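Local atomic coordinates of alpha-1,3-glucanase (Streptomyces thermodiastaticus, PDB entry 7C7D), a protein that hydrolyses alpha-1,3-glucan at its alpha-1,3-glucosidic linkages, as a thermostable glycosidase of family GH87. Residues N426-G431 with I463-N468; V476-S481 with H512-V517; T518-A523 with F542-A547; V532-P537 with I555-F560. All coordinates share one frame; numbering follows the deposited sequence. Where two conformers were deposited one is given.

Interaction 1: residues N426-G431 with I463-N468; sequences NALGSG and INPNWN
Asn464 meets Leu428 with the flat end of its side chain. From CB, the chi1 torsion of -169° sets CG anti to the backbone N, beside the carbonyl carbon. CG lies 3.8 Å from Leu428 CD2. The same methyl also touches both branches of the amide, with Asn464 ND2 at 3.7 Å. ND2 further approaches Leu428 CA. OD1 has a second role: it accepts from Asn466 N at 2.7 Å, in the plane of its own carbonyl, which makes an Asx turn. The contact joins the loop between strands 415-423 and 432-435 to strand 462-464 and the turn after it, on a parallel beta-helix. Asn426-Gly429 form a type II turn with Leu428 at its third position. An alanine in place of Asn464 would probably leave Asn466 N without its side-chain acceptor and open a gap beside Leu428 CD2. Asn466 ND2 comes within 3.7 Å of that methyl, but its hydrogen bond is to Pro154 O. Pro465 CD lies 3.9 Å from Ala427 CB and also touches Leu428 CD2. Ala427 CB rests 3.5 Å from Ile463 O. Leu428 touches Ile153, and Ala427 and Pro465 touch Gln80, all from the N-terminal part of the chain.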
loop_
_atom_site.group_PDB
_atom_site.type_symbol
_atom_site.label_atom_id
_atom_site.label_comp_id
_atom_site.label_asym_id
_atom_site.label_seq_id
_atom_site.Cartn_x
_atom_site.Cartn_y
_atom_site.Cartn_z
ATOM N N ASN A 426 -2.579 10.766 1.385
ATOM C CA ASN A 426 -2.009 12.028 1.829
ATOM C C ASN A 426 -1.572 12.900 0.663
ATOM O O ASN A 426 -1.894 12.609 -0.493
ATOM C CB ASN A 426 -0.857 11.745 2.787
ATOM C CG ASN A 426 -1.350 11.146 4.078
ATOM O OD1 ASN A 426 -2.014 11.825 4.852
ATOM N ND2 ASN A 426 -1.050 9.869 4.310
ATOM N N ALA A 427 -0.848 13.973 0.967
ATOM C CA ALA A 427 -0.485 14.939 -0.053
ATOM C C ALA A 427 0.303 14.266 -1.165
ATOM O O ALA A 427 1.086 13.337 -0.939
ATOM C CB ALA A 427 0.340 16.069 0.562
ATOM N N LEU A 428 0.077 14.749 -2.374
ATOM C CA LEU A 428 0.759 14.411 -3.621
ATOM C C LEU A 428 0.056 13.290 -4.370
ATOM O O LEU A 428 0.508 12.932 -5.462
ATOM C CB LEU A 428 2.270 14.122 -3.500
ATOM C CG LEU A 428 3.087 15.222 -2.812
ATOM C CD1 LEU A 428 4.553 14.830 -2.726
ATOM C CD2 LEU A 428 2.935 16.548 -3.536
ATOM N N GLY A 429 -1.045 12.748 -3.846
ATOM C CA GLY A 429 -1.745 11.690 -4.547
ATOM C C GLY A 429 -3.237 11.610 -4.311
ATOM O O GLY A 429 -3.840 12.490 -3.694
ATOM N N SER A 430 -3.811 10.529 -4.831
ATOM C CA SER A 430 -5.222 10.177 -4.817
ATOM C C SER A 430 -5.337 8.753 -4.281
ATOM O O SER A 430 -4.341 8.035 -4.145
ATOM C CB SER A 430 -5.773 10.203 -6.251
ATOM O OG SER A 430 -5.788 11.521 -6.770
ATOM N N GLY A 431 -6.564 8.316 -3.994
ATOM C CA GLY A 431 -6.765 6.899 -3.726
ATOM C C GLY A 431 -6.341 6.040 -4.904
ATOM O O GLY A 431 -5.546 5.109 -4.759
ATOM N N ILE A 463 -4.847 17.942 -0.174
ATOM C CA ILE A 463 -4.287 19.165 -0.739
ATOM C C ILE A 463 -2.883 18.884 -1.247
ATOM O O ILE A 463 -2.039 18.355 -0.513
ATOM C CB ILE A 463 -4.247 20.284 0.314
ATOM C CG1 ILE A 463 -5.654 20.654 0.758
ATOM C CG2 ILE A 463 -3.503 21.508 -0.222
ATOM C CD1 ILE A 463 -6.409 21.480 -0.252
ATOM N N ASN A 464 -2.620 19.246 -2.499
ATOM C CA ASN A 464 -1.249 19.251 -2.990
ATOM C C ASN A 464 -0.605 20.575 -2.607
ATOM O O ASN A 464 -1.065 21.630 -3.060
ATOM C CB ASN A 464 -1.198 19.084 -4.504
ATOM C CG ASN A 464 0.222 18.826 -5.015
ATOM O OD1 ASN A 464 1.153 19.554 -4.679
ATOM N ND2 ASN A 464 0.387 17.801 -5.841
ATOM N N PRO A 465 0.453 20.572 -1.793
ATOM C CA PRO A 465 1.064 21.840 -1.369
ATOM C C PRO A 465 1.719 22.605 -2.497
ATOM O O PRO A 465 2.017 23.794 -2.324
ATOM C CB PRO A 465 2.107 21.394 -0.339
ATOM C CG PRO A 465 2.477 20.018 -0.782
ATOM C CD PRO A 465 1.204 19.406 -1.300
ATOM N N ASN A 466 1.959 21.968 -3.639
ATOM C CA ASN A 466 2.575 22.684 -4.743
ATOM C C ASN A 466 1.591 23.647 -5.422
ATOM O O ASN A 466 2.026 24.714 -5.872
ATOM C CB ASN A 466 3.257 21.694 -5.700
ATOM C CG ASN A 466 4.425 20.936 -5.039
ATOM O OD1 ASN A 466 5.335 21.540 -4.472
ATOM N ND2 ASN A 466 4.383 19.605 -5.104
ATOM N N TRP A 467 0.273 23.293 -5.505
ATOM C CA TRP A 467 -0.822 24.194 -5.952
ATOM C C TRP A 467 -1.553 24.904 -4.876
ATOM O O TRP A 467 -2.199 25.922 -5.164
ATOM C CB TRP A 467 -1.955 23.483 -6.721
ATOM C CG TRP A 467 -1.427 22.814 -7.764
ATOM C CD1 TRP A 467 -1.886 21.628 -8.346
ATOM C CD2 TRP A 467 -0.199 23.159 -8.420
ATOM N NE1 TRP A 467 -1.000 21.270 -9.327
ATOM C CE2 TRP A 467 0.012 22.195 -9.380
ATOM C CE3 TRP A 467 0.744 24.217 -8.307
ATOM C CZ2 TRP A 467 1.088 22.231 -10.168
ATOM C CZ3 TRP A 467 1.788 24.221 -9.075
ATOM C CH2 TRP A 467 1.926 23.303 -10.051
ATOM N N ASN A 468 -1.591 24.312 -3.706
ATOM C CA ASN A 468 -2.656 24.587 -2.796
ATOM C C ASN A 468 -4.008 24.197 -3.404
ATOM O O ASN A 468 -5.040 24.756 -3.037
ATOM C CB ASN A 468 -2.606 26.056 -2.402
ATOM C CG ASN A 468 -2.929 26.255 -0.996
ATOM O OD1 ASN A 468 -2.729 25.361 -0.177
ATOM N ND2 ASN A 468 -3.434 27.431 -0.671
#

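Interaction 2: residues V476-S481 with H512-V517; sequences VDSYDS and HAVKNV
His512 lays one face of its imidazole over the backbone of Ser481. Ser481 CA stands 3.8 Å from the ring centroid and 16° off the normal, a CH-pi contact. The edge of the ring is turned to two carbonyls of the same loop. Ser478 O and Tyr479 O both lie near the ring plane, at 3.3 Å and 3.4 Å from His512 CD2. Asp480 O is close to NE2, but the angle is poor for a hydrogen bond. NE2 instead bonds to Gln510 OE1, a bond that would limit rotation of the ring. CB points toward the 478-481 loop, and a chi1 of -56° places CG anti to the carbonyl carbon, beside the backbone N. An alanine at His512 would probably leave Gln510 OE1 without this partner and uncover Ser481 CA.

Ser478 is the centre of an inverse gamma turn, and its CB points toward 512-517. Its OG donates to His512 O at 2.7 Å, from well above the carbonyl plane. Val514 CG2 packs against this hydroxyl, 3.5 Å from Ser478 OG.

Further in, the valines meet by their CG1 branches. Val476 CG1 is 4.0 Å from Val514 CG1, and the two side chains cross obliquely. Val517 CG2 approaches the same Val476 methyl at 4.3 Å. Phe504 touches all three valines. The chain turns a corner at Asn516, so Val514 and Val517 lie on different faces of the helix, yet both meet Val476 CG1. Such aliphatic side chains filling the inside of successive coils are typical of the pectate lyase-like parallel beta-helix.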
loop_
_atom_site.group_PDB
_atom_site.type_symbol
_atom_site.label_atom_id
_atom_site.label_comp_id
_atom_site.label_asym_id
_atom_site.label_seq_id
_atom_site.Cartn_x
_atom_site.Cartn_y
_atom_site.Cartn_z
ATOM N N VAL A 476 -8.299 10.761 -13.067
ATOM C CA VAL A 476 -7.795 10.462 -14.402
ATOM C C VAL A 476 -7.014 11.688 -14.841
ATOM O O VAL A 476 -7.550 12.805 -14.841
ATOM C CB VAL A 476 -8.923 10.126 -15.390
ATOM C CG1 VAL A 476 -8.339 9.792 -16.759
ATOM C CG2 VAL A 476 -9.767 8.972 -14.865
ATOM N N ASP A 477 -5.744 11.486 -15.199
ATOM C CA ASP A 477 -4.772 12.573 -15.299
ATOM C C ASP A 477 -4.049 12.487 -16.642
ATOM O O ASP A 477 -3.155 11.658 -16.828
ATOM C CB ASP A 477 -3.806 12.452 -14.127
ATOM C CG ASP A 477 -2.932 13.675 -13.931
ATOM O OD1 ASP A 477 -2.795 14.496 -14.868
ATOM O OD2 ASP A 477 -2.355 13.796 -12.818
ATOM N N SER A 478 -4.422 13.358 -17.579
ATOM C CA SER A 478 -3.812 13.394 -18.910
ATOM C C SER A 478 -2.527 14.232 -18.898
ATOM O O SER A 478 -2.355 15.187 -19.659
ATOM C CB SER A 478 -4.820 13.969 -19.893
ATOM O OG SER A 478 -5.256 15.233 -19.421
ATOM N N TYR A 479 -1.594 13.840 -18.023
ATOM C CA TYR A 479 -0.509 14.741 -17.639
ATOM C C TYR A 479 0.390 15.095 -18.824
ATOM O O TYR A 479 0.566 16.273 -19.155
ATOM C CB TYR A 479 0.278 14.121 -16.485
ATOM C CG TYR A 479 1.229 15.069 -15.785
ATOM C CD1 TYR A 479 2.379 15.534 -16.419
ATOM C CD2 TYR A 479 0.990 15.484 -14.481
ATOM C CE1 TYR A 479 3.249 16.394 -15.785
ATOM C CE2 TYR A 479 1.866 16.345 -13.834
ATOM C CZ TYR A 479 2.990 16.797 -14.497
ATOM O OH TYR A 479 3.878 17.654 -13.882
ATOM N N ASP A 480 0.989 14.094 -19.465
ATOM C CA ASP A 480 1.877 14.356 -20.593
ATOM C C ASP A 480 1.265 14.030 -21.947
ATOM O O ASP A 480 1.885 14.330 -22.976
ATOM C CB ASP A 480 3.216 13.622 -20.418
ATOM C CG ASP A 480 4.077 14.252 -19.336
ATOM O OD1 ASP A 480 4.443 15.440 -19.485
ATOM O OD2 ASP A 480 4.364 13.567 -18.330
ATOM N N SER A 481 0.068 13.448 -21.979
ATOM C CA SER A 481 -0.611 13.161 -23.234
ATOM C C SER A 481 -2.080 12.885 -22.944
ATOM O O SER A 481 -2.459 12.552 -21.819
ATOM C CB SER A 481 0.034 11.987 -23.984
ATOM O OG SER A 481 -0.095 10.776 -23.259
ATOM N N HIS A 512 -4.023 18.576 -22.145
ATOM C CA HIS A 512 -4.390 17.391 -22.907
ATOM C C HIS A 512 -5.765 16.898 -22.473
ATOM O O HIS A 512 -6.133 16.970 -21.295
ATOM C CB HIS A 512 -3.374 16.274 -22.683
ATOM C CG HIS A 512 -1.967 16.667 -22.999
ATOM N ND1 HIS A 512 -1.558 17.016 -24.269
ATOM C CD2 HIS A 512 -0.874 16.768 -22.208
ATOM C CE1 HIS A 512 -0.272 17.318 -24.244
ATOM N NE2 HIS A 512 0.167 17.174 -23.008
ATOM N N ALA A 513 -6.520 16.355 -23.427
ATOM C CA ALA A 513 -7.898 15.967 -23.152
ATOM C C ALA A 513 -7.982 14.740 -22.248
ATOM O O ALA A 513 -7.257 13.754 -22.425
ATOM C CB ALA A 513 -8.635 15.676 -24.457
ATOM N N VAL A 514 -8.886 14.811 -21.275
ATOM C CA VAL A 514 -9.403 13.630 -20.601
ATOM C C VAL A 514 -10.686 13.275 -21.338
ATOM O O VAL A 514 -11.649 14.047 -21.335
ATOM C CB VAL A 514 -9.659 13.888 -19.111
ATOM C CG1 VAL A 514 -10.424 12.716 -18.505
ATOM C CG2 VAL A 514 -8.345 14.103 -18.379
ATOM N N LYS A 515 -10.685 12.121 -21.997
ATOM C CA LYS A 515 -11.793 11.710 -22.847
ATOM C C LYS A 515 -11.869 10.194 -22.793
ATOM O O LYS A 515 -10.992 9.534 -22.231
ATOM C CB LYS A 515 -11.573 12.191 -24.285
ATOM C CG LYS A 515 -10.194 11.837 -24.830
ATOM C CD LYS A 515 -10.069 12.162 -26.310
ATOM C CE LYS A 515 -8.692 11.774 -26.836
ATOM N NZ LYS A 515 -8.643 11.765 -28.323
ATOM N N ASN A 516 -12.934 9.643 -23.380
ATOM C CA ASN A 516 -13.158 8.195 -23.393
ATOM C C ASN A 516 -13.358 7.643 -21.989
ATOM O O ASN A 516 -13.101 6.463 -21.732
ATOM C CB ASN A 516 -12.053 7.422 -24.120
ATOM C CG ASN A 516 -11.725 8.011 -25.473
ATOM O OD1 ASN A 516 -12.618 8.276 -26.275
ATOM N ND2 ASN A 516 -10.438 8.211 -25.740
ATOM N N VAL A 517 -13.835 8.486 -21.078
ATOM C CA VAL A 517 -14.045 8.110 -19.686
ATOM C C VAL A 517 -15.531 7.905 -19.447
ATOM O O VAL A 517 -16.349 8.764 -19.799
ATOM C CB VAL A 517 -13.506 9.192 -18.736
ATOM C CG1 VAL A 517 -13.908 8.898 -17.280
ATOM C CG2 VAL A 517 -12.003 9.312 -18.871
#

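Interaction 3: residues T518-A523 with F542-A547; sequences TVDGAA and FRNVTA
Asp520 and Arg543 pair on the outer face of two neighbouring coils of the parallel beta-helix. Strands 517-527 and 538-550 run parallel here, and four backbone hydrogen bonds join them within these residues. Arg543 N donates to Val519 O at 2.8 Å, and Gly521 N donates to Arg543 O at 2.9 Å. The chain turns a corner at Asn544, yet the pairing goes on: Ala522 N reaches Asn544 O at 3.0 Å, and Thr546 N reaches Ala522 O at 2.9 Å. Gly521 has positive phi, and at its backbone angles a CB would press on Asp520 O. Val545 N looks elsewhere, to Asn575 OD1, and Asn575 ND2 serves Phe542 O.

Both carboxylate oxygens of Asp520 are engaged. OD1 takes Asn544 ND2 on its syn side at 2.9 Å, with the two side chains lying side by side. OD2 takes two donors from Arg543, NH2 at 2.9 Å and NE at 3.0 Å, in a side-on salt bridge. The guanidinium stands 79° to the carboxylate, and both nitrogens come from the same face of it. This holds for one of two modelled arginine conformers. In that conformer a water bound to Thr518 OG1 also meets Arg543 NH1 weakly.

On the opposite face Val519 CG1 packs on Val545 CG2, and Val519 CB lies 3.7 Å from Phe542 CD2.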
loop_
_atom_site.group_PDB
_atom_site.type_symbol
_atom_site.label_atom_id
_atom_site.label_comp_id
_atom_site.label_asym_id
_atom_site.label_seq_id
_atom_site.Cartn_x
_atom_site.Cartn_y
_atom_site.Cartn_z
ATOM N N THR A 518 -15.878 6.773 -18.844
ATOM C CA THR A 518 -17.232 6.501 -18.381
ATOM C C THR A 518 -17.180 6.174 -16.900
ATOM O O THR A 518 -16.402 5.311 -16.482
ATOM C CB THR A 518 -17.834 5.311 -19.129
ATOM O OG1 THR A 518 -17.837 5.591 -20.532
ATOM C CG2 THR A 518 -19.266 5.051 -18.659
ATOM N N VAL A 519 -17.985 6.877 -16.111
ATOM C CA VAL A 519 -18.210 6.534 -14.714
ATOM C C VAL A 519 -19.622 5.976 -14.630
ATOM O O VAL A 519 -20.591 6.689 -14.928
ATOM C CB VAL A 519 -18.043 7.758 -13.801
ATOM C CG1 VAL A 519 -18.399 7.399 -12.356
ATOM C CG2 VAL A 519 -16.627 8.298 -13.899
ATOM N N ASP A 520 -19.743 4.700 -14.268
ATOM C CA ASP A 520 -21.040 4.030 -14.249
ATOM C C ASP A 520 -21.179 3.264 -12.944
ATOM O O ASP A 520 -20.572 2.201 -12.772
ATOM C CB ASP A 520 -21.202 3.095 -15.452
ATOM C CG ASP A 520 -22.597 2.506 -15.559
ATOM O OD1 ASP A 520 -23.346 2.481 -14.562
ATOM O OD2 ASP A 520 -22.950 2.052 -16.667
ATOM N N GLY A 521 -21.990 3.797 -12.039
ATOM C CA GLY A 521 -22.293 3.124 -10.798
ATOM C C GLY A 521 -21.359 3.569 -9.698
ATOM O O GLY A 521 -20.193 3.171 -9.679
ATOM N N ALA A 522 -21.839 4.405 -8.786
ATOM C CA ALA A 522 -21.007 4.815 -7.671
ATOM C C ALA A 522 -21.901 5.172 -6.500
ATOM O O ALA A 522 -23.017 5.673 -6.673
ATOM C CB ALA A 522 -20.092 5.991 -8.031
ATOM N N ALA A 523 -21.405 4.885 -5.306
ATOM C CA ALA A 523 -22.020 5.304 -4.053
ATOM C C ALA A 523 -21.042 6.268 -3.400
ATOM O O ALA A 523 -19.975 5.855 -2.931
ATOM C CB ALA A 523 -22.281 4.105 -3.146
ATOM N N PHE A 542 -21.366 10.127 -17.196
ATOM C CA PHE A 542 -21.653 9.696 -15.836
ATOM C C PHE A 542 -23.046 9.091 -15.765
ATOM O O PHE A 542 -24.024 9.733 -16.162
ATOM C CB PHE A 542 -21.577 10.874 -14.869
ATOM C CG PHE A 542 -20.225 11.525 -14.853
ATOM C CD1 PHE A 542 -19.873 12.436 -15.840
ATOM C CD2 PHE A 542 -19.291 11.204 -13.887
ATOM C CE1 PHE A 542 -18.627 13.026 -15.856
ATOM C CE2 PHE A 542 -18.025 11.797 -13.894
ATOM C CZ PHE A 542 -17.706 12.709 -14.878
ATOM N N ARG A 543 -23.135 7.864 -15.251
ATOM C CA ARG A 543 -24.406 7.190 -15.044
ATOM C C ARG A 543 -24.414 6.555 -13.663
ATOM O O ARG A 543 -23.388 6.063 -13.188
ATOM C CB ARG A 543 -24.621 6.042 -16.056
ATOM C CG ARG A 543 -24.765 6.437 -17.508
ATOM C CD ARG A 543 -25.139 5.222 -18.357
ATOM N NE ARG A 543 -24.095 4.200 -18.359
ATOM C CZ ARG A 543 -23.143 4.111 -19.282
ATOM N NH1 ARG A 543 -23.108 4.985 -20.278
ATOM N NH2 ARG A 543 -22.227 3.153 -19.212
ATOM N N ASN A 544 -25.590 6.541 -13.031
ATOM C CA ASN A 544 -25.806 5.736 -11.834
ATOM C C ASN A 544 -24.889 6.123 -10.678
ATOM O O ASN A 544 -24.500 5.273 -9.875
ATOM C CB ASN A 544 -25.704 4.248 -12.169
ATOM C CG ASN A 544 -26.627 3.878 -13.297
ATOM O OD1 ASN A 544 -27.789 4.300 -13.301
ATOM N ND2 ASN A 544 -26.126 3.134 -14.278
ATOM N N VAL A 545 -24.567 7.408 -10.565
ATOM C CA VAL A 545 -23.775 7.917 -9.451
ATOM C C VAL A 545 -24.736 8.505 -8.427
ATOM O O VAL A 545 -25.414 9.500 -8.702
ATOM C CB VAL A 545 -22.749 8.953 -9.922
ATOM C CG1 VAL A 545 -22.013 9.560 -8.727
ATOM C CG2 VAL A 545 -21.770 8.309 -10.899
ATOM N N THR A 546 -24.817 7.870 -7.259
ATOM C CA THR A 546 -25.671 8.310 -6.158
ATOM C C THR A 546 -24.792 8.972 -5.104
ATOM O O THR A 546 -23.897 8.327 -4.552
ATOM C CB THR A 546 -26.369 7.097 -5.538
ATOM O OG1 THR A 546 -27.118 6.396 -6.542
ATOM C CG2 THR A 546 -27.295 7.526 -4.407
ATOM N N ALA A 547 -25.051 10.245 -4.810
ATOM C CA ALA A 547 -24.258 10.998 -3.850
ATOM C C ALA A 547 -25.138 11.478 -2.708
ATOM O O ALA A 547 -26.291 11.874 -2.920
ATOM C CB ALA A 547 -23.596 12.210 -4.513
HETATM O O HOH W 1 -20.218 4.809 -21.898
#

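Interaction 4: residues V532-P537 with I555-F560; sequences VQAEAP and IYNCPF
Val532 begins the pairing with Ile555 and Tyr556. Its O accepts from Tyr556 N at 2.9 Å, while its CB faces Ile555 CG1. The short strands run parallel, their axes 1° apart. Gln533 turns to the other face, where its CG lies near Tyr556 CD2. Its amide is held by several partners: NE2 donates to Glu535 OE1 at 2.8 Å and to Pro470 O, and OE1 bonds to Ser500 OG. Ala534 N reaches Tyr556 O at 2.7 Å, and Ala534 O takes Cys558 N at 2.9 Å.

At Glu535 the register shifts by one residue, so that its CA is nearest that of Pro559. Glu535 O accepts from Phe560 N at 2.9 Å. The carboxylate meets the edge of the Phe560 ring, with OE2 3.5 Å from CE2 and the two planes 74° apart. With Phe560 CG in the crowded position between N and carbonyl carbon, chi1 69°, CE2 and CD2 reach Glu535 CB and OE2. A water donates to Cys558 O at 2.7 Å and weakly to Glu535 OE2. The backbone at Ala536 and Pro537 then rests on Pro559 CB.

Cys558 SG sits above one face of the Tyr556 ring, offset toward the rim, and is disulfide-bonded to Cys585. Trp588 stacks on this tyrosine. These last two strands of a parallel sheet are consistent with a beta-helix end covered by the C-terminal chain.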
loop_
_atom_site.group_PDB
_atom_site.type_symbol
_atom_site.label_atom_id
_atom_site.label_comp_id
_atom_site.label_asym_id
_atom_site.label_seq_id
_atom_site.Cartn_x
_atom_site.Cartn_y
_atom_site.Cartn_z
ATOM N N VAL A 532 -17.522 15.793 -8.729
ATOM C CA VAL A 532 -16.723 15.817 -9.948
ATOM C C VAL A 532 -15.930 17.116 -9.977
ATOM O O VAL A 532 -16.513 18.208 -10.003
ATOM C CB VAL A 532 -17.576 15.690 -11.221
ATOM C CG1 VAL A 532 -16.687 15.805 -12.461
ATOM C CG2 VAL A 532 -18.336 14.373 -11.233
ATOM N N GLN A 533 -14.600 16.994 -9.981
ATOM C CA GLN A 533 -13.681 18.119 -10.099
ATOM C C GLN A 533 -13.064 18.013 -11.493
ATOM O O GLN A 533 -12.151 17.214 -11.714
ATOM C CB GLN A 533 -12.630 18.029 -9.000
ATOM C CG GLN A 533 -11.613 19.156 -8.979
ATOM C CD GLN A 533 -10.614 18.997 -7.850
ATOM O OE1 GLN A 533 -10.991 18.806 -6.690
ATOM N NE2 GLN A 533 -9.333 19.072 -8.179
ATOM N N ALA A 534 -13.602 18.781 -12.443
ATOM C CA ALA A 534 -13.227 18.692 -13.852
ATOM C C ALA A 534 -12.363 19.891 -14.220
ATOM O O ALA A 534 -12.848 21.026 -14.280
ATOM C CB ALA A 534 -14.464 18.623 -14.743
ATOM N N GLU A 535 -11.086 19.631 -14.484
ATOM C CA GLU A 535 -10.125 20.680 -14.772
ATOM C C GLU A 535 -9.366 20.469 -16.072
ATOM O O GLU A 535 -8.533 21.309 -16.425
ATOM C CB GLU A 535 -9.133 20.814 -13.616
ATOM C CG GLU A 535 -9.809 21.202 -12.334
ATOM C CD GLU A 535 -8.829 21.347 -11.210
ATOM O OE1 GLU A 535 -8.521 20.325 -10.570
ATOM O OE2 GLU A 535 -8.347 22.477 -10.989
ATOM N N ALA A 536 -9.598 19.386 -16.760
ATOM C CA ALA A 536 -9.033 19.160 -18.076
ATOM C C ALA A 536 -10.093 19.397 -19.136
ATOM O O ALA A 536 -11.284 19.229 -18.872
ATOM C CB ALA A 536 -8.568 17.709 -18.205
ATOM N N PRO A 537 -9.707 19.787 -20.347
ATOM C CA PRO A 537 -10.645 19.713 -21.471
ATOM C C PRO A 537 -10.947 18.257 -21.786
ATOM O O PRO A 537 -10.216 17.346 -21.394
ATOM C CB PRO A 537 -9.876 20.376 -22.616
ATOM C CG PRO A 537 -8.429 20.140 -22.269
ATOM C CD PRO A 537 -8.348 20.176 -20.771
ATOM N N ILE A 555 -20.626 19.446 -9.184
ATOM C CA ILE A 555 -19.636 19.563 -10.248
ATOM C C ILE A 555 -18.909 20.891 -10.125
ATOM O O ILE A 555 -19.544 21.942 -9.982
ATOM C CB ILE A 555 -20.286 19.499 -11.645
ATOM C CG1 ILE A 555 -21.061 18.202 -11.864
ATOM C CG2 ILE A 555 -19.236 19.698 -12.741
ATOM C CD1 ILE A 555 -21.860 18.211 -13.148
ATOM N N TYR A 556 -17.588 20.843 -10.246
ATOM C CA TYR A 556 -16.748 21.995 -10.522
ATOM C C TYR A 556 -16.167 21.752 -11.907
ATOM O O TYR A 556 -15.474 20.758 -12.119
ATOM C CB TYR A 556 -15.636 22.070 -9.477
ATOM C CG TYR A 556 -14.650 23.195 -9.642
ATOM C CD1 TYR A 556 -14.911 24.449 -9.116
ATOM C CD2 TYR A 556 -13.435 22.992 -10.282
ATOM C CE1 TYR A 556 -14.004 25.482 -9.241
ATOM C CE2 TYR A 556 -12.518 24.024 -10.413
ATOM C CZ TYR A 556 -12.808 25.264 -9.889
ATOM O OH TYR A 556 -11.904 26.295 -10.019
ATOM N N ASN A 557 -16.500 22.614 -12.861
ATOM C CA ASN A 557 -16.098 22.407 -14.252
ATOM C C ASN A 557 -15.373 23.663 -14.721
ATOM O O ASN A 557 -15.997 24.620 -15.180
ATOM C CB ASN A 557 -17.305 22.069 -15.132
ATOM C CG ASN A 557 -16.910 21.661 -16.542
ATOM O OD1 ASN A 557 -15.804 21.955 -17.002
ATOM N ND2 ASN A 557 -17.822 20.998 -17.242
ATOM N N CYS A 558 -14.047 23.651 -14.614
ATOM C CA CYS A 558 -13.230 24.835 -14.887
ATOM C C CYS A 558 -11.908 24.382 -15.493
ATOM O O CYS A 558 -10.879 24.312 -14.807
ATOM C CB CYS A 558 -13.008 25.649 -13.604
ATOM S SG CYS A 558 -14.503 26.004 -12.598
ATOM N N PRO A 559 -11.899 24.048 -16.790
ATOM C CA PRO A 559 -10.674 23.527 -17.409
ATOM C C PRO A 559 -9.565 24.562 -17.475
ATOM O O PRO A 559 -9.798 25.762 -17.640
ATOM C CB PRO A 559 -11.118 23.128 -18.824
ATOM C CG PRO A 559 -12.601 23.030 -18.762
ATOM C CD PRO A 559 -13.039 24.021 -17.721
ATOM N N PHE A 560 -8.336 24.070 -17.363
ATOM C CA PHE A 560 -7.145 24.878 -17.569
ATOM C C PHE A 560 -6.158 24.078 -18.406
ATOM O O PHE A 560 -6.178 22.843 -18.376
ATOM C CB PHE A 560 -6.517 25.353 -16.240
ATOM C CG PHE A 560 -5.892 24.261 -15.395
ATOM C CD1 PHE A 560 -4.584 23.857 -15.617
ATOM C CD2 PHE A 560 -6.590 23.698 -14.330
ATOM C CE1 PHE A 560 -3.995 22.876 -14.822
ATOM C CE2 PHE A 560 -6.002 22.720 -13.532
ATOM C CZ PHE A 560 -4.708 22.309 -13.779
HETATM O O HOH W 2 -9.508 25.077 -12.659
#

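Overall arrangement
Interactions 2, 3 and 4 lie in the last coils of the beta-helix, and interaction 1 precedes them in the chain. Interactions 2 and 4 are closest, with centres 12 Å apart. They touch directly: Val514 N lies 2.9 Å from Pro537 O, probably a hydrogen bond, and Val514 CG2 packs on Ala536 CB. Interactions 3 and 4 alternate along the chain and meet inside the coil, where Phe542 CE2 is 3.7 Å from Val532 CG2. Interaction 2 runs straight into interaction 3 at Val517-Thr518. Interaction 1 touches none of them; its nearest atoms are about 6 Å from interaction 4. None of the four includes a calcium ligand.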